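Side-chain contacts in malyl-CoA lyase/beta-methylmalyl-CoA lyase (Methylobacterium extorquens, PDB 5UGR), which is a magnesium-binding TIM-barrel enzyme of the HpcH/HpaI aldolase/citrate lyase family, here assembled from six chains: residues 52-55 with 56-60; 40-43 with 44-48. All blocks are in the same frame, centred on the assembly; numbering follows the deposited sequence.

Interaction 1 (52-55 with 56-60); sequences KEQA and RKNII
The opening turns of helix 52-65, an outer helix of the TIM barrel, join Gln54 to Asn58 and Lys57 by polar contacts one turn apart. Gln54 NE2 donates to Asn58 OD1 at 3.0 Å, a nearly straight bond with an N-H...O angle of 172°. It leaves within the Gln54 amide plane but reaches the oxygen from above the Asn58 carbonyl plane, the two amides being turned 45° from each other. A bend in the Gln54 chain at chi2 (60°), beyond a CG that lies anti to the backbone N, carries the amide forward along the helix, toward Asn58. The other end of the same amide is used as well: water 2 donates to Gln54 OE1 and accepts from Lys57 NZ at 2.9 Å, so both ends of the glutamine are tied to the following turn. The extended Lys57 chain crosses Gln54 at about a right angle, with CB 3.9 Å from Gln54 NE2. Toward Glu53, Lys57 offers only a loose attraction, since Glu53 OE1 and Lys57 NZ stay 4.4 Å apart. Beneath these side chains the backbone keeps the helical pattern, Asn58 N bonding to Gln54 O at 2.8 Å. Arg56 reaches back on another side, where its NH1 donates to water 1 at 3.0 Å and that water donates to Glu53 O. The guanidinium is directed mainly at helix 85-95, where Arg56 NE forms a salt bridge with Asp88. Asn58 instead faces helix 25-32, its ND2 bonded to Gly22 O, while Ala55 packs on Val47 and Ile59 on Leu43, in the loop after strand 38-42.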
# COMPACT_ATOMS: atom_id res chain seq x y z
N LYS A 52 27.22 29.85 -1.66
CA LYS A 52 27.17 28.41 -1.34
C LYS A 52 28.45 27.66 -1.65
O LYS A 52 28.88 26.80 -0.85
CB LYS A 52 25.96 27.79 -1.96
CG LYS A 52 24.64 28.18 -1.27
CD LYS A 52 23.46 27.50 -1.91
CE LYS A 52 22.11 27.97 -1.40
NZ LYS A 52 21.93 27.82 0.06
N GLU A 53 29.12 28.03 -2.76
CA GLU A 53 30.33 27.31 -3.15
C GLU A 53 31.44 27.57 -2.11
O GLU A 53 32.16 26.65 -1.68
CB GLU A 53 30.76 27.75 -4.56
CG GLU A 53 32.09 27.15 -4.92
CD GLU A 53 32.53 27.40 -6.33
OE1 GLU A 53 33.22 26.53 -6.89
OE2 GLU A 53 32.21 28.45 -6.87
N GLN A 54 31.56 28.85 -1.69
CA GLN A 54 32.56 29.19 -0.67
C GLN A 54 32.22 28.61 0.69
O GLN A 54 33.10 28.16 1.42
CB GLN A 54 32.75 30.71 -0.59
CG GLN A 54 33.90 31.13 0.29
CD GLN A 54 35.26 30.59 -0.14
OE1 GLN A 54 35.63 30.71 -1.30
NE2 GLN A 54 35.99 29.96 0.78
N ALA A 55 30.92 28.60 1.02
CA ALA A 55 30.55 28.07 2.32
C ALA A 55 30.94 26.61 2.42
O ALA A 55 31.35 26.13 3.46
CB ALA A 55 29.04 28.25 2.53
N ARG A 56 30.84 25.90 1.30
CA ARG A 56 31.22 24.49 1.26
C ARG A 56 32.69 24.31 1.57
O ARG A 56 33.10 23.48 2.41
CB ARG A 56 30.83 23.89 -0.10
CG ARG A 56 30.93 22.41 -0.15
CD ARG A 56 30.64 21.86 -1.53
NE ARG A 56 29.32 22.26 -2.08
CZ ARG A 56 29.05 22.89 -3.21
NH1 ARG A 56 30.00 23.40 -3.99
NH2 ARG A 56 27.79 23.07 -3.58
N LYS A 57 33.49 25.17 0.95
CA LYS A 57 34.92 25.16 1.27
C LYS A 57 35.24 25.53 2.73
O LYS A 57 36.05 24.89 3.38
CB LYS A 57 35.64 26.10 0.30
CG LYS A 57 35.63 25.65 -1.15
CD LYS A 57 36.34 26.72 -1.99
CE LYS A 57 36.19 26.38 -3.46
NZ LYS A 57 36.64 27.51 -4.33
N ASN A 58 34.54 26.53 3.23
CA ASN A 58 34.68 26.98 4.61
C ASN A 58 34.38 25.85 5.57
O ASN A 58 35.12 25.63 6.56
CB ASN A 58 33.79 28.16 4.95
CG ASN A 58 34.12 29.44 4.17
OD1 ASN A 58 35.23 29.62 3.62
ND2 ASN A 58 33.16 30.34 4.16
N ILE A 59 33.29 25.12 5.27
CA ILE A 59 32.94 24.02 6.15
C ILE A 59 33.93 22.84 6.18
O ILE A 59 34.22 22.25 7.20
CB ILE A 59 31.47 23.54 5.78
CG1 ILE A 59 30.49 24.60 6.30
CG2 ILE A 59 31.17 22.17 6.39
CD1 ILE A 59 29.04 24.42 5.86
N ILE A 60 34.49 22.54 5.02
CA ILE A 60 35.51 21.53 4.96
C ILE A 60 36.69 21.92 5.87
O ILE A 60 37.19 21.12 6.67
CB ILE A 60 35.97 21.30 3.51
CG1 ILE A 60 34.87 20.54 2.73
CG2 ILE A 60 37.26 20.50 3.49
CD1 ILE A 60 35.09 20.44 1.23
O HOH W 1 32.76 24.31 -3.14
O HOH W 2 34.72 29.53 -3.69

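Interaction 2 (40-43 with 44-48). With MG (magnesium ion), chain B.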
# COMPACT_ATOMS: atom_id res chain seq x y z
N PHE A 40 24.90 22.04 13.61
CA PHE A 40 24.92 21.89 12.17
C PHE A 40 25.51 23.09 11.50
O PHE A 40 25.19 24.23 11.85
CB PHE A 40 23.56 21.47 11.55
CG PHE A 40 22.49 22.52 11.47
CD1 PHE A 40 22.46 23.45 10.45
CD2 PHE A 40 21.38 22.45 12.31
CE1 PHE A 40 21.40 24.34 10.34
CE2 PHE A 40 20.32 23.31 12.20
CZ PHE A 40 20.33 24.27 11.17
N LEU A 41 26.43 22.79 10.59
CA LEU A 41 27.04 23.77 9.73
C LEU A 41 26.22 23.88 8.47
O LEU A 41 26.04 22.87 7.74
CB LEU A 41 28.50 23.39 9.46
CG LEU A 41 29.36 23.10 10.70
CD1 LEU A 41 30.80 22.77 10.29
CD2 LEU A 41 29.32 24.30 11.71
N ASP A 42 25.67 25.07 8.22
CA ASP A 42 24.61 25.22 7.24
C ASP A 42 25.13 25.61 5.85
O ASP A 42 25.94 26.55 5.69
CB ASP A 42 23.67 26.30 7.76
CG ASP A 42 22.33 26.35 7.03
OD1 ASP A 42 21.97 25.36 6.33
OD2 ASP A 42 21.64 27.41 7.20
N LEU A 43 24.64 24.90 4.84
CA LEU A 43 24.85 25.26 3.43
C LEU A 43 23.61 25.74 2.76
O LEU A 43 23.65 26.15 1.60
CB LEU A 43 25.37 24.01 2.67
CG LEU A 43 26.67 23.41 3.26
CD1 LEU A 43 26.65 21.90 3.38
CD2 LEU A 43 27.81 23.82 2.45
N GLU A 44 22.49 25.58 3.46
CA GLU A 44 21.14 25.73 2.90
C GLU A 44 20.55 27.10 3.24
O GLU A 44 21.10 28.14 2.82
CB GLU A 44 20.27 24.48 3.27
CG GLU A 44 18.95 24.35 2.48
CD GLU A 44 17.66 24.41 3.27
OE1 GLU A 44 17.74 24.75 4.49
OE2 GLU A 44 16.58 24.17 2.64
N ASP A 45 19.47 27.15 4.03
CA ASP A 45 18.65 28.37 4.15
C ASP A 45 19.48 29.67 4.47
O ASP A 45 19.21 30.74 3.92
CB ASP A 45 17.60 28.23 5.25
CG ASP A 45 16.33 27.50 4.86
OD1 ASP A 45 15.95 27.55 3.66
OD2 ASP A 45 15.69 26.88 5.81
N ALA A 46 20.43 29.59 5.41
CA ALA A 46 21.14 30.80 5.83
C ALA A 46 22.21 31.26 4.89
O ALA A 46 22.82 32.29 5.16
CB ALA A 46 21.73 30.60 7.24
N VAL A 47 22.45 30.54 3.80
CA VAL A 47 23.55 30.88 2.90
C VAL A 47 23.00 31.28 1.54
O VAL A 47 22.28 30.51 0.89
CB VAL A 47 24.55 29.73 2.76
CG1 VAL A 47 25.70 30.10 1.83
CG2 VAL A 47 25.11 29.25 4.10
N ALA A 48 23.33 32.49 1.10
CA ALA A 48 22.82 32.97 -0.19
C ALA A 48 23.39 32.10 -1.30
O ALA A 48 24.50 31.64 -1.17
CB ALA A 48 23.21 34.41 -0.43
MG MG B . 14.16 25.43 5.87
O HOH W 3 14.29 25.32 3.75
O HOH W 4 15.70 24.07 5.98
O HOH W 5 14.21 25.64 7.93
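Asp42, at the end of strand 38-42, turns its carboxylate into the following loop and holds two backbone amides, one with each oxygen. Glu44 N donates to Asp42 OD1 at 2.9 Å and Ala46 N to Asp42 OD2 at 3.1 Å. Both N-H groups come from above the carboxylate plane, the first steeply at 64° out of it. Its chi1 of -166° swings CG of Asp42 away from the backbone N and puts the carboxylate beside the Glu44 and Ala46 amides, where OD2 also touches Ala46 CB. The turn itself, type I from Glu44 to Val47, is closed by Val47 N bonding to Glu44 O, while Val47 CG2 rests 3.2 Å from Asp42 O. Glu44 and Asp45 send their carboxylates toward the magnesium ion in different roles. Asp45 OD2 binds the metal directly at 2.1 Å, whereas Glu44 stays in the second shell and acts through water: OE1 accepts from water 4, and OE2 from water 3, both of them metal ligands. Water 3 also donates to Asp45 OD1, which lets one water link the two carboxylates. Glu44 OE1 also accepts a hydrogen bond from Asp45 N at 3.0 Å, bent to 139°, which ties the second-shell side chain to the backbone of the metal ligand. Two arginines complete the surroundings: Arg76 of strand 72-76 forms a salt bridge with Asp42 OD1, and Arg301 of the second subunit one with Asp45 OD1. Glu140 and Asp167 supply the other protein ligands. The loop thus sits between strand 38-42, flanked in the barrel by strands 16-21 and 72-76, and helix 52-65, on which Leu43 packs against Arg56.

In the fold
Interaction 2 comes first along the chain, at the end of strand 38-42 and in the loop after it, and interaction 1 follows on helix 52-65; together with strand 72-76 these elements make one beta-alpha-beta unit of the eight-stranded barrel. Their centres are about 10 Å apart, on the same side of the chain's centre. Lys52 bridges them, its NZ lying 2.8 Å from Val47 O and equally far from Leu43 O in probable hydrogen bonds. The start of the outer helix is therefore joined directly to the loop that carries a magnesium ligand.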